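Local structure of metal-dependent hydrolase (Lactobacillus plantarum, 2F6K) at residues H7-P12 with S55-H60; P33-Q38 with D266-P271; A75-G80 with L91-S96. The protein probably catalyses the metal-dependent decarboxylation of 2-amino-3-carboxymuconate 6-semialdehyde, as a manganese-binding member of the amidohydrolase superfamily. One frame throughout, in Å; residues are numbered along the deposited sequence.

Interaction 1 (H7-P12 with S55-H60). With MN (manganese (II) ion), chain C.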
ATOM      1  N   HIS A   7      17.076 -19.558 -18.757  1.00 30.51           N
ATOM      2  CA  HIS A   7      16.836 -18.304 -18.053  1.00 28.91           C
ATOM      3  C   HIS A   7      17.995 -17.381 -18.372  1.00 29.97           C
ATOM      4  O   HIS A   7      18.977 -17.311 -17.641  1.00 32.26           O
ATOM      5  CB  HIS A   7      16.728 -18.536 -16.542  1.00 29.02           C
ATOM      6  CG  HIS A   7      16.296 -17.325 -15.767  1.00 30.59           C
ATOM      7  ND1 HIS A   7      15.470 -17.406 -14.666  1.00 28.97           N
ATOM      8  CD2 HIS A   7      16.604 -16.012 -15.906  1.00 29.87           C
ATOM      9  CE1 HIS A   7      15.288 -16.199 -14.162  1.00 28.28           C
ATOM     10  NE2 HIS A   7      15.967 -15.335 -14.895  1.00 32.27           N
ATOM     11  N   THR A   8      17.874 -16.684 -19.492  1.00 29.19           N
ATOM     12  CA  THR A   8      18.898 -15.762 -19.947  1.00 29.14           C
ATOM     13  C   THR A   8      18.134 -14.623 -20.633  1.00 29.40           C
ATOM     14  O   THR A   8      17.075 -14.856 -21.228  1.00 30.86           O
ATOM     15  CB  THR A   8      19.887 -16.502 -20.890  1.00 28.59           C
ATOM     16  OG1 THR A   8      20.788 -15.561 -21.475  1.00 27.97           O
ATOM     17  CG2 THR A   8      19.136 -17.271 -21.974  1.00 27.71           C
ATOM     18  N   HIS A   9      18.648 -13.398 -20.548  1.00 28.69           N
ATOM     19  CA  HIS A   9      17.910 -12.262 -21.106  1.00 29.70           C
ATOM     20  C   HIS A   9      18.548 -11.389 -22.191  1.00 31.04           C
ATOM     21  O   HIS A   9      19.758 -11.429 -22.435  1.00 29.75           O
ATOM     22  CB  HIS A   9      17.478 -11.337 -19.966  1.00 27.77           C
ATOM     23  CG  HIS A   9      16.752 -12.027 -18.851  1.00 26.65           C
ATOM     24  ND1 HIS A   9      15.534 -12.646 -19.022  1.00 28.49           N
ATOM     25  CD2 HIS A   9      17.064 -12.169 -17.540  1.00 28.71           C
ATOM     26  CE1 HIS A   9      15.126 -13.139 -17.865  1.00 29.55           C
ATOM     27  NE2 HIS A   9      16.035 -12.863 -16.948  1.00 27.06           N
ATOM     28  N   TYR A  10      17.696 -10.584 -22.826  1.00 29.83           N
ATOM     29  CA  TYR A  10      18.119  -9.648 -23.863  1.00 29.89           C
ATOM     30  C   TYR A  10      17.378  -8.335 -23.619  1.00 30.31           C
ATOM     31  O   TYR A  10      16.337  -8.326 -22.966  1.00 28.62           O
ATOM     32  CB  TYR A  10      17.797 -10.191 -25.264  1.00 31.41           C
ATOM     33  CG  TYR A  10      16.323 -10.360 -25.583  1.00 30.85           C
ATOM     34  CD1 TYR A  10      15.720  -9.619 -26.598  1.00 32.69           C
ATOM     35  CD2 TYR A  10      15.536 -11.268 -24.882  1.00 34.60           C
ATOM     36  CE1 TYR A  10      14.368  -9.779 -26.911  1.00 30.30           C
ATOM     37  CE2 TYR A  10      14.183 -11.433 -25.189  1.00 34.12           C
ATOM     38  CZ  TYR A  10      13.609 -10.687 -26.203  1.00 31.67           C
ATOM     39  OH  TYR A  10      12.279 -10.856 -26.509  1.00 35.32           O
ATOM     40  N   LEU A  11      17.918  -7.227 -24.119  1.00 31.60           N
ATOM     41  CA  LEU A  11      17.276  -5.931 -23.923  1.00 31.09           C
ATOM     42  C   LEU A  11      17.141  -5.120 -25.208  1.00 31.51           C
ATOM     43  O   LEU A  11      18.109  -4.525 -25.671  1.00 31.03           O
ATOM     44  CB  LEU A  11      18.044  -5.097 -22.886  1.00 29.29           C
ATOM     45  CG  LEU A  11      17.987  -5.537 -21.415  1.00 32.27           C
ATOM     46  CD1 LEU A  11      18.866  -6.757 -21.188  1.00 28.69           C
ATOM     47  CD2 LEU A  11      18.455  -4.406 -20.526  1.00 28.53           C
ATOM     48  N   PRO A  12      15.935  -5.104 -25.809  1.00 32.83           N
ATOM     49  CA  PRO A  12      15.690  -4.346 -27.042  1.00 33.43           C
ATOM     50  C   PRO A  12      15.984  -2.866 -26.770  1.00 33.68           C
ATOM     51  O   PRO A  12      15.794  -2.383 -25.649  1.00 32.06           O
ATOM     52  CB  PRO A  12      14.203  -4.589 -27.306  1.00 33.99           C
ATOM     53  CG  PRO A  12      13.985  -5.965 -26.767  1.00 35.49           C
ATOM     54  CD  PRO A  12      14.754  -5.912 -25.450  1.00 34.04           C
ATOM     55  N   SER A  55      14.598 -14.463 -23.170  1.00 33.66           N
ATOM     56  CA  SER A  55      13.338 -13.935 -22.671  1.00 33.77           C
ATOM     57  C   SER A  55      13.561 -12.527 -22.137  1.00 34.43           C
ATOM     58  O   SER A  55      14.670 -12.170 -21.732  1.00 33.91           O
ATOM     59  CB  SER A  55      12.780 -14.812 -21.550  1.00 37.35           C
ATOM     60  OG  SER A  55      13.518 -14.634 -20.357  1.00 36.43           O
ATOM     61  N   LEU A  56      12.502 -11.729 -22.142  1.00 33.13           N
ATOM     62  CA  LEU A  56      12.575 -10.362 -21.644  1.00 31.77           C
ATOM     63  C   LEU A  56      12.437 -10.432 -20.124  1.00 32.04           C
ATOM     64  O   LEU A  56      11.544 -11.107 -19.604  1.00 30.78           O
ATOM     65  CB  LEU A  56      11.442  -9.530 -22.250  1.00 30.56           C
ATOM     66  CG  LEU A  56      11.468  -8.012 -22.083  1.00 32.55           C
ATOM     67  CD1 LEU A  56      12.647  -7.427 -22.852  1.00 33.07           C
ATOM     68  CD2 LEU A  56      10.169  -7.428 -22.598  1.00 30.76           C
ATOM     69  N   SER A  57      13.336  -9.753 -19.418  1.00 33.58           N
ATOM     70  CA  SER A  57      13.324  -9.739 -17.952  1.00 35.71           C
ATOM     71  C   SER A  57      12.351  -8.685 -17.415  1.00 36.45           C
ATOM     72  O   SER A  57      11.616  -8.059 -18.177  1.00 38.59           O
ATOM     73  CB  SER A  57      14.736  -9.445 -17.429  1.00 37.95           C
ATOM     74  OG  SER A  57      14.784  -9.452 -16.010  1.00 39.60           O
ATOM     75  N   SER A  58      12.340  -8.493 -16.101  1.00 35.53           N
ATOM     76  CA  SER A  58      11.466  -7.491 -15.513  1.00 33.95           C
ATOM     77  C   SER A  58      12.306  -6.234 -15.362  1.00 31.83           C
ATOM     78  O   SER A  58      13.532  -6.306 -15.385  1.00 28.34           O
ATOM     79  CB  SER A  58      10.954  -7.948 -14.144  1.00 37.15           C
ATOM     80  OG  SER A  58      11.993  -7.999 -13.187  1.00 40.70           O
ATOM     81  N   PRO A  59      11.664  -5.068 -15.187  1.00 31.89           N
ATOM     82  CA  PRO A  59      10.214  -4.831 -15.101  1.00 31.11           C
ATOM     83  C   PRO A  59       9.470  -5.138 -16.393  1.00 30.32           C
ATOM     84  O   PRO A  59      10.008  -4.955 -17.481  1.00 28.27           O
ATOM     85  CB  PRO A  59      10.118  -3.341 -14.752  1.00 30.29           C
ATOM     86  CG  PRO A  59      11.477  -3.001 -14.196  1.00 35.92           C
ATOM     87  CD  PRO A  59      12.401  -3.800 -15.065  1.00 30.19           C
ATOM     88  N   HIS A  60       8.229  -5.597 -16.262  1.00 30.18           N
ATOM     89  CA  HIS A  60       7.385  -5.903 -17.413  1.00 31.68           C
ATOM     90  C   HIS A  60       7.114  -4.561 -18.094  1.00 34.34           C
ATOM     91  O   HIS A  60       7.223  -3.515 -17.455  1.00 35.39           O
ATOM     92  CB  HIS A  60       6.069  -6.537 -16.952  1.00 29.95           C
ATOM     93  CG  HIS A  60       5.186  -6.977 -18.077  1.00 34.19           C
ATOM     94  ND1 HIS A  60       3.881  -6.550 -18.210  1.00 34.96           N
ATOM     95  CD2 HIS A  60       5.428  -7.788 -19.135  1.00 32.40           C
ATOM     96  CE1 HIS A  60       3.359  -7.077 -19.306  1.00 33.42           C
ATOM     97  NE2 HIS A  60       4.278  -7.830 -19.886  1.00 32.60           N
TER
HETATM   98 MN    MN C 402      15.879 -13.213 -14.705  1.00 26.54          MN
HETATM   99  O   HOH W   1      15.600  -8.198 -20.388  1.00 23.43           O
HETATM  100  O   HOH W   2      10.199 -12.081 -24.301  1.00 27.52           O
HETATM  101  O   HOH W   3      16.362 -10.959 -14.669  1.00 34.63           O
HETATM  102  O   HOH W   4      16.017 -13.125 -12.626  1.00 19.83           O
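His9 of the metal-binding His-x-His motif, at the C-terminal end of the first strand of an amidohydrolase TIM barrel, is held by Ser55, at the end of the second strand, and Ser57 just past it. Its NE2 and that of His7 bind manganese, with His154 and Asp266 completing the protein ligands. On the far side of the imidazole, ND1 donates to Ser55 O at 2.9 Å with an N-H...O angle of 153°. The oxygen lies in the ring plane, while ND1 sits well above the carbonyl plane; a weak second bond runs from ND1 to Ser55 OG. Ser57 CB covers one face, 3.5 Å from the centroid and only 5° off the normal, a CH-pi contact that, with the metal and the ND1 bond, fixes the ring's rotation. Ser55 N also donates to Thr8 O at 3.2 Å, joining the two strand ends.

Tyr10 CG lies between its backbone N and carbonyl carbon (chi1 65°), and ring edge atom CE2 comes 3.3 Å from Ser55 C. Its hydroxyl bonds to Ala76 O of helix 66-86. An alanine here would probably leave Ala76 O without its hydroxyl partner and open a gap beside the Ser55-Leu56 peptide. Next to the metal, Ser57 OG hydrogen-bonds at 2.6 Å to a water whose oxygen is itself 2.3 Å from manganese.

Interaction 2 (P33-Q38 with D266-P271). With MN (manganese (II) ion), chain C.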
ATOM      1  N   PRO A  33      21.588  -3.563 -16.938  1.00 38.34           N
ATOM      2  CA  PRO A  33      22.818  -4.034 -17.583  1.00 38.66           C
ATOM      3  C   PRO A  33      22.901  -3.733 -19.078  1.00 37.72           C
ATOM      4  O   PRO A  33      21.873  -3.625 -19.751  1.00 38.32           O
ATOM      5  CB  PRO A  33      22.790  -5.534 -17.299  1.00 38.29           C
ATOM      6  CG  PRO A  33      21.338  -5.840 -17.388  1.00 39.31           C
ATOM      7  CD  PRO A  33      20.693  -4.694 -16.630  1.00 37.13           C
ATOM      8  N   GLU A  34      24.123  -3.586 -19.589  1.00 37.94           N
ATOM      9  CA  GLU A  34      24.327  -3.338 -21.015  1.00 39.83           C
ATOM     10  C   GLU A  34      24.252  -4.691 -21.716  1.00 40.55           C
ATOM     11  O   GLU A  34      24.606  -5.718 -21.134  1.00 41.54           O
ATOM     12  CB  GLU A  34      25.689  -2.699 -21.277  1.00 39.65           C
ATOM     13  CG  GLU A  34      25.898  -1.380 -20.571  1.00 43.01           C
ATOM     14  CD  GLU A  34      27.185  -0.696 -20.984  1.00 45.22           C
ATOM     15  OE1 GLU A  34      28.198  -1.405 -21.190  1.00 47.35           O
ATOM     16  OE2 GLU A  34      27.188   0.549 -21.090  1.00 45.57           O
ATOM     17  N   TRP A  35      23.802  -4.698 -22.966  1.00 39.55           N
ATOM     18  CA  TRP A  35      23.661  -5.956 -23.678  1.00 37.67           C
ATOM     19  C   TRP A  35      23.587  -5.837 -25.199  1.00 36.14           C
ATOM     20  O   TRP A  35      23.063  -4.864 -25.735  1.00 36.18           O
ATOM     21  CB  TRP A  35      22.398  -6.668 -23.182  1.00 37.71           C
ATOM     22  CG  TRP A  35      22.128  -7.963 -23.867  1.00 38.12           C
ATOM     23  CD1 TRP A  35      22.540  -9.203 -23.471  1.00 39.20           C
ATOM     24  CD2 TRP A  35      21.430  -8.148 -25.104  1.00 39.46           C
ATOM     25  NE1 TRP A  35      22.145 -10.151 -24.385  1.00 38.74           N
ATOM     26  CE2 TRP A  35      21.463  -9.531 -25.400  1.00 40.61           C
ATOM     27  CE3 TRP A  35      20.784  -7.280 -25.995  1.00 39.33           C
ATOM     28  CZ2 TRP A  35      20.871 -10.066 -26.552  1.00 39.93           C
ATOM     29  CZ3 TRP A  35      20.196  -7.811 -27.143  1.00 38.31           C
ATOM     30  CH2 TRP A  35      20.245  -9.193 -27.409  1.00 41.67           C
ATOM     31  N   THR A  36      24.123  -6.846 -25.876  1.00 35.82           N
ATOM     32  CA  THR A  36      24.090  -6.949 -27.332  1.00 32.80           C
ATOM     33  C   THR A  36      24.040  -8.450 -27.540  1.00 31.58           C
ATOM     34  O   THR A  36      24.322  -9.205 -26.621  1.00 32.68           O
ATOM     35  CB  THR A  36      25.376  -6.415 -28.033  1.00 31.05           C
ATOM     36  OG1 THR A  36      26.486  -7.276 -27.733  1.00 28.13           O
ATOM     37  CG2 THR A  36      25.680  -4.987 -27.601  1.00 23.59           C
ATOM     38  N   PRO A  37      23.665  -8.906 -28.738  1.00 32.84           N
ATOM     39  CA  PRO A  37      23.616 -10.366 -28.955  1.00 31.90           C
ATOM     40  C   PRO A  37      24.990 -11.035 -28.777  1.00 31.47           C
ATOM     41  O   PRO A  37      25.094 -12.188 -28.334  1.00 30.86           O
ATOM     42  CB  PRO A  37      23.105 -10.479 -30.383  1.00 31.91           C
ATOM     43  CG  PRO A  37      22.213  -9.258 -30.512  1.00 29.27           C
ATOM     44  CD  PRO A  37      23.005  -8.168 -29.833  1.00 28.26           C
ATOM     45  N   GLN A  38      26.041 -10.306 -29.134  1.00 31.76           N
ATOM     46  CA  GLN A  38      27.396 -10.841 -28.988  1.00 34.55           C
ATOM     47  C   GLN A  38      27.838 -11.165 -27.552  1.00 35.32           C
ATOM     48  O   GLN A  38      28.659 -12.072 -27.330  1.00 37.82           O
ATOM     49  CB  GLN A  38      28.417  -9.889 -29.593  1.00 36.21           C
ATOM     50  CG  GLN A  38      28.325  -9.752 -31.087  1.00 39.53           C
ATOM     51  CD  GLN A  38      28.342 -11.085 -31.834  1.00 41.05           C
ATOM     52  OE1 GLN A  38      29.121 -11.995 -31.536  1.00 37.97           O
ATOM     53  NE2 GLN A  38      27.486 -11.187 -32.833  1.00 41.53           N
ATOM     54  N   ASP A 266      20.787 -16.523 -15.922  1.00 33.03           N
ATOM     55  CA  ASP A 266      20.245 -15.211 -15.578  1.00 33.31           C
ATOM     56  C   ASP A 266      21.106 -14.033 -16.010  1.00 32.79           C
ATOM     57  O   ASP A 266      21.045 -12.972 -15.392  1.00 34.18           O
ATOM     58  CB  ASP A 266      19.982 -15.103 -14.074  1.00 34.95           C
ATOM     59  CG  ASP A 266      18.784 -14.226 -13.755  1.00 37.73           C
ATOM     60  OD1 ASP A 266      18.250 -13.574 -14.678  1.00 38.81           O
ATOM     61  OD2 ASP A 266      18.372 -14.195 -12.580  1.00 39.36           O
ATOM     62  N   ILE A 267      21.914 -14.213 -17.054  1.00 30.10           N
ATOM     63  CA  ILE A 267      22.742 -13.120 -17.554  1.00 27.53           C
ATOM     64  C   ILE A 267      21.804 -12.267 -18.405  1.00 27.97           C
ATOM     65  O   ILE A 267      20.822 -12.778 -18.942  1.00 28.01           O
ATOM     66  CB  ILE A 267      23.889 -13.617 -18.463  1.00 28.22           C
ATOM     67  CG1 ILE A 267      23.306 -14.354 -19.675  1.00 29.81           C
ATOM     68  CG2 ILE A 267      24.835 -14.509 -17.686  1.00 26.30           C
ATOM     69  CD1 ILE A 267      24.313 -14.632 -20.780  1.00 26.17           C
ATOM     70  N   PRO A 268      22.107 -10.967 -18.566  1.00 27.41           N
ATOM     71  CA  PRO A 268      23.268 -10.293 -17.989  1.00 28.64           C
ATOM     72  C   PRO A 268      22.961  -9.570 -16.680  1.00 30.02           C
ATOM     73  O   PRO A 268      23.791  -8.811 -16.177  1.00 31.87           O
ATOM     74  CB  PRO A 268      23.676  -9.338 -19.101  1.00 29.70           C
ATOM     75  CG  PRO A 268      22.353  -8.870 -19.595  1.00 29.16           C
ATOM     76  CD  PRO A 268      21.515 -10.143 -19.638  1.00 27.20           C
ATOM     77  N   TYR A 269      21.778  -9.804 -16.121  1.00 28.41           N
ATOM     78  CA  TYR A 269      21.411  -9.149 -14.873  1.00 27.87           C
ATOM     79  C   TYR A 269      22.325  -9.624 -13.760  1.00 28.35           C
ATOM     80  O   TYR A 269      22.714  -8.842 -12.894  1.00 31.19           O
ATOM     81  CB  TYR A 269      19.938  -9.392 -14.563  1.00 21.96           C
ATOM     82  CG  TYR A 269      19.056  -8.627 -15.523  1.00 24.63           C
ATOM     83  CD1 TYR A 269      18.524  -7.382 -15.177  1.00 21.51           C
ATOM     84  CD2 TYR A 269      18.812  -9.118 -16.815  1.00 21.56           C
ATOM     85  CE1 TYR A 269      17.770  -6.640 -16.099  1.00 20.94           C
ATOM     86  CE2 TYR A 269      18.066  -8.391 -17.735  1.00 19.99           C
ATOM     87  CZ  TYR A 269      17.551  -7.156 -17.374  1.00 22.52           C
ATOM     88  OH  TYR A 269      16.831  -6.445 -18.298  1.00 22.86           O
ATOM     89  N   THR A 270      22.658 -10.909 -13.778  1.00 28.95           N
ATOM     90  CA  THR A 270      23.609 -11.439 -12.815  1.00 27.59           C
ATOM     91  C   THR A 270      24.916 -11.236 -13.589  1.00 29.80           C
ATOM     92  O   THR A 270      25.017 -11.648 -14.749  1.00 29.36           O
ATOM     93  CB  THR A 270      23.417 -12.949 -12.565  1.00 28.12           C
ATOM     94  OG1 THR A 270      22.171 -13.175 -11.893  1.00 28.35           O
ATOM     95  CG2 THR A 270      24.570 -13.499 -11.716  1.00 21.89           C
ATOM     96  N   PRO A 271      25.915 -10.571 -12.977  1.00 28.98           N
ATOM     97  CA  PRO A 271      27.198 -10.334 -13.653  1.00 27.54           C
ATOM     98  C   PRO A 271      27.712 -11.615 -14.297  1.00 30.02           C
ATOM     99  O   PRO A 271      27.628 -12.693 -13.706  1.00 30.91           O
ATOM    100  CB  PRO A 271      28.106  -9.868 -12.518  1.00 26.75           C
ATOM    101  CG  PRO A 271      27.172  -9.163 -11.606  1.00 28.36           C
ATOM    102  CD  PRO A 271      25.951 -10.074 -11.591  1.00 29.53           C
TER
HETATM  103 MN    MN C 402      15.879 -13.213 -14.705  1.00 26.54          MN
HETATM  104  O   HOH W   4      16.017 -13.125 -12.626  1.00 19.83           O
HETATM  105  O   HOH W   3      16.362 -10.959 -14.669  1.00 34.63           O
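Pro33 lays its ring over one face of Tyr269, with CG almost above the ring centre, 3.8 Å from the centroid and 7° off the normal. CD of the same proline leans toward the rim, 3.6 Å from Tyr269 CE1, and the two side chains cross at about a right angle. Tyr269 reaches this position although its CB points away from Pro33: chi1 of -71° sets CG beside the backbone N, and the ring then extends back under the proline. Pro268, preceded by a cis peptide bond, also crosses Pro33 at about a right angle, CG to CG at 3.9 Å. Trp35 has CG anti to its backbone N (chi1 179°), and its CD1 approaches Pro268 CG at 3.9 Å; its NE1 is hydrogen-bonded to Thr40 OG1.

Residues 266-271 lie in the loop after the last strand of the TIM barrel, which carries the aspartate ligand of the amidohydrolase metal site. Asp266 OD1 binds manganese at 2.4 Å. Its other oxygen, OD2, accepts a hydrogen bond of 2.6 Å from a metal-bound water, so the carboxylate spans metal and water. The Tyr269 ring also meets that of the metal ligand His9, the two planes nearly perpendicular.

Interaction 3 (A75-G80 with L91-S96)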
ATOM      1  N   ALA A  75       8.002  -5.104 -30.355  1.00 33.03           N
ATOM      2  CA  ALA A  75       9.403  -4.838 -30.681  1.00 32.69           C
ATOM      3  C   ALA A  75      10.307  -5.890 -30.042  1.00 33.17           C
ATOM      4  O   ALA A  75      11.329  -6.271 -30.608  1.00 32.51           O
ATOM      5  CB  ALA A  75       9.805  -3.445 -30.205  1.00 31.88           C
ATOM      6  N   ALA A  76       9.916  -6.364 -28.862  1.00 32.45           N
ATOM      7  CA  ALA A  76      10.695  -7.365 -28.144  1.00 32.07           C
ATOM      8  C   ALA A  76      10.563  -8.730 -28.807  1.00 33.46           C
ATOM      9  O   ALA A  76      11.528  -9.493 -28.900  1.00 29.63           O
ATOM     10  CB  ALA A  76      10.244  -7.440 -26.689  1.00 28.28           C
ATOM     11  N   ASN A  77       9.362  -9.052 -29.265  1.00 36.94           N
ATOM     12  CA  ASN A  77       9.175 -10.332 -29.922  1.00 38.78           C
ATOM     13  C   ASN A  77       9.802 -10.356 -31.310  1.00 39.55           C
ATOM     14  O   ASN A  77      10.266 -11.398 -31.754  1.00 39.67           O
ATOM     15  CB  ASN A  77       7.704 -10.683 -29.987  1.00 40.05           C
ATOM     16  CG  ASN A  77       7.143 -10.996 -28.630  1.00 46.58           C
ATOM     17  OD1 ASN A  77       7.880 -11.334 -27.704  1.00 45.02           O
ATOM     18  ND2 ASN A  77       5.834 -10.899 -28.501  1.00 45.24           N
ATOM     19  N   ASP A  78       9.821  -9.218 -31.997  1.00 40.22           N
ATOM     20  CA  ASP A  78      10.451  -9.169 -33.312  1.00 42.48           C
ATOM     21  C   ASP A  78      11.960  -9.413 -33.141  1.00 41.61           C
ATOM     22  O   ASP A  78      12.577 -10.136 -33.925  1.00 37.63           O
ATOM     23  CB  ASP A  78      10.208  -7.812 -33.987  1.00 47.87           C
ATOM     24  CG  ASP A  78       8.751  -7.600 -34.366  1.00 56.91           C
ATOM     25  OD1 ASP A  78       8.113  -8.591 -34.784  1.00 60.44           O
ATOM     26  OD2 ASP A  78       8.247  -6.455 -34.260  1.00 61.59           O
ATOM     27  N   ASP A  79      12.542  -8.812 -32.105  1.00 39.89           N
ATOM     28  CA  ASP A  79      13.964  -8.975 -31.816  1.00 41.80           C
ATOM     29  C   ASP A  79      14.255 -10.439 -31.497  1.00 41.26           C
ATOM     30  O   ASP A  79      15.223 -11.019 -31.993  1.00 40.25           O
ATOM     31  CB  ASP A  79      14.367  -8.103 -30.622  1.00 42.75           C
ATOM     32  CG  ASP A  79      14.638  -6.659 -31.009  1.00 46.76           C
ATOM     33  OD1 ASP A  79      14.035  -6.166 -31.989  1.00 48.80           O
ATOM     34  OD2 ASP A  79      15.449  -6.012 -30.312  1.00 49.76           O
ATOM     35  N   GLY A  80      13.413 -11.037 -30.663  1.00 39.23           N
ATOM     36  CA  GLY A  80      13.607 -12.430 -30.311  1.00 39.37           C
ATOM     37  C   GLY A  80      13.539 -13.317 -31.541  1.00 39.66           C
ATOM     38  O   GLY A  80      14.363 -14.219 -31.720  1.00 38.20           O
ATOM     39  N   LEU A  91      20.467 -19.411 -30.551  1.00 35.19           N
ATOM     40  CA  LEU A  91      19.404 -18.681 -29.879  1.00 32.87           C
ATOM     41  C   LEU A  91      17.954 -18.952 -30.250  1.00 33.93           C
ATOM     42  O   LEU A  91      17.592 -19.043 -31.421  1.00 36.02           O
ATOM     43  CB  LEU A  91      19.653 -17.187 -30.049  1.00 33.35           C
ATOM     44  CG  LEU A  91      21.050 -16.675 -29.721  1.00 31.74           C
ATOM     45  CD1 LEU A  91      21.129 -15.193 -30.041  1.00 31.53           C
ATOM     46  CD2 LEU A  91      21.350 -16.928 -28.260  1.00 28.52           C
ATOM     47  N   GLY A  92      17.130 -19.042 -29.214  1.00 33.27           N
ATOM     48  CA  GLY A  92      15.701 -19.230 -29.368  1.00 33.63           C
ATOM     49  C   GLY A  92      15.078 -18.164 -28.476  1.00 34.01           C
ATOM     50  O   GLY A  92      15.798 -17.376 -27.850  1.00 32.37           O
ATOM     51  N   TYR A  93      13.755 -18.111 -28.395  1.00 35.66           N
ATOM     52  CA  TYR A  93      13.149 -17.106 -27.543  1.00 33.52           C
ATOM     53  C   TYR A  93      11.738 -17.420 -27.100  1.00 34.46           C
ATOM     54  O   TYR A  93      11.015 -18.187 -27.747  1.00 34.20           O
ATOM     55  CB  TYR A  93      13.137 -15.745 -28.238  1.00 32.46           C
ATOM     56  CG  TYR A  93      12.006 -15.555 -29.229  1.00 34.09           C
ATOM     57  CD1 TYR A  93      11.977 -16.256 -30.442  1.00 35.45           C
ATOM     58  CD2 TYR A  93      10.969 -14.658 -28.964  1.00 35.67           C
ATOM     59  CE1 TYR A  93      10.946 -16.058 -31.371  1.00 30.59           C
ATOM     60  CE2 TYR A  93       9.938 -14.454 -29.881  1.00 33.14           C
ATOM     61  CZ  TYR A  93       9.932 -15.153 -31.081  1.00 33.26           C
ATOM     62  OH  TYR A  93       8.923 -14.927 -31.993  1.00 30.77           O
ATOM     63  N   LEU A  94      11.374 -16.805 -25.978  1.00 33.25           N
ATOM     64  CA  LEU A  94      10.047 -16.903 -25.399  1.00 31.08           C
ATOM     65  C   LEU A  94       9.420 -15.527 -25.634  1.00 32.58           C
ATOM     66  O   LEU A  94      10.036 -14.495 -25.358  1.00 33.98           O
ATOM     67  CB  LEU A  94      10.136 -17.184 -23.900  1.00 27.63           C
ATOM     68  CG  LEU A  94      10.661 -18.557 -23.495  1.00 29.20           C
ATOM     69  CD1 LEU A  94      10.762 -18.620 -21.977  1.00 25.98           C
ATOM     70  CD2 LEU A  94       9.732 -19.645 -24.033  1.00 19.44           C
ATOM     71  N   ALA A  95       8.198 -15.505 -26.145  1.00 29.62           N
ATOM     72  CA  ALA A  95       7.535 -14.243 -26.416  1.00 28.77           C
ATOM     73  C   ALA A  95       6.943 -13.590 -25.168  1.00 29.58           C
ATOM     74  O   ALA A  95       6.497 -14.278 -24.243  1.00 31.52           O
ATOM     75  CB  ALA A  95       6.447 -14.452 -27.447  1.00 24.21           C
ATOM     76  N   SER A  96       6.942 -12.258 -25.144  1.00 27.69           N
ATOM     77  CA  SER A  96       6.353 -11.520 -24.033  1.00 29.92           C
ATOM     78  C   SER A  96       4.896 -11.267 -24.420  1.00 30.97           C
ATOM     79  O   SER A  96       4.545 -11.353 -25.597  1.00 29.96           O
ATOM     80  CB  SER A  96       7.079 -10.189 -23.809  1.00 28.43           C
ATOM     81  OG  SER A  96       8.373 -10.399 -23.277  1.00 27.76           O
TER
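Asn77, on helix 66-86, grips the backbone of Ser96 with both ends of its side-chain amide. Ser96 N donates to Asn77 OD1 at 2.9 Å with an N-H...O angle of 159°, the N-H meeting an in-plane lone pair of the Asn77 side-chain oxygen. In return Asn77 ND2 donates to Ser96 O at 3.2 Å; this bond is nearly straight, at 174°, with the acceptor in the amide plane. Chi1 of -69° places CG beside the backbone N, and the amide passes close to Ala95, whose CB lies 3.4 Å from OD1. The two bonds tie the helix to the residue just past strand 91-95, in the beta-alpha-beta unit of strand 49-55, helix 66-86 and strand 91-95. Helix and strand run nearly antiparallel; the axes of segments 75-80 and 91-95 approach to 8.4 Å.

Nearly one turn further along the helix, Gly80 meets the ring of Tyr93. The ring lies against the glycine backbone, with Gly80 C 3.4 Å above its plane, offset toward the rim, and Gly80 CA over the same face in a CH-pi contact. A CB on residue 80 would clash with Tyr93 CD2, so this close approach depends on the missing side chain. The Tyr93 hydroxyl is satisfied by Asp116 O, and Gly80 N by Ala76 O at 3.0 Å within the helix. Both polar ends of a buried asparagine are thus matched to one residue's backbone N-H and C=O, a pairing that probably fixes the amide's orientation, since exchanging its oxygen and nitrogen would set donor against donor and acceptor against acceptor.

Overall arrangement
From the N terminus, interaction 1 opens at the end of strand 3-9 and closes at residues 55-60, where strand 49-55 ends, tying neighbouring barrel strands together. Interaction 2 opens inside that loop, at residues 33-38, and closes only at 266-271, after strand 261-262, so the two cross. Interaction 3, between helix 66-86 and strand 91-95, follows interaction 1 in series and is nested within the long loop of interaction 2. Interactions 1 and 2 share the manganese and two of its waters, and touch through backbone pairs His7 O-Asp266 N (2.6 Å) and His9 N-Ile267 O (2.8 Å), linking the first strand with the chain after the last.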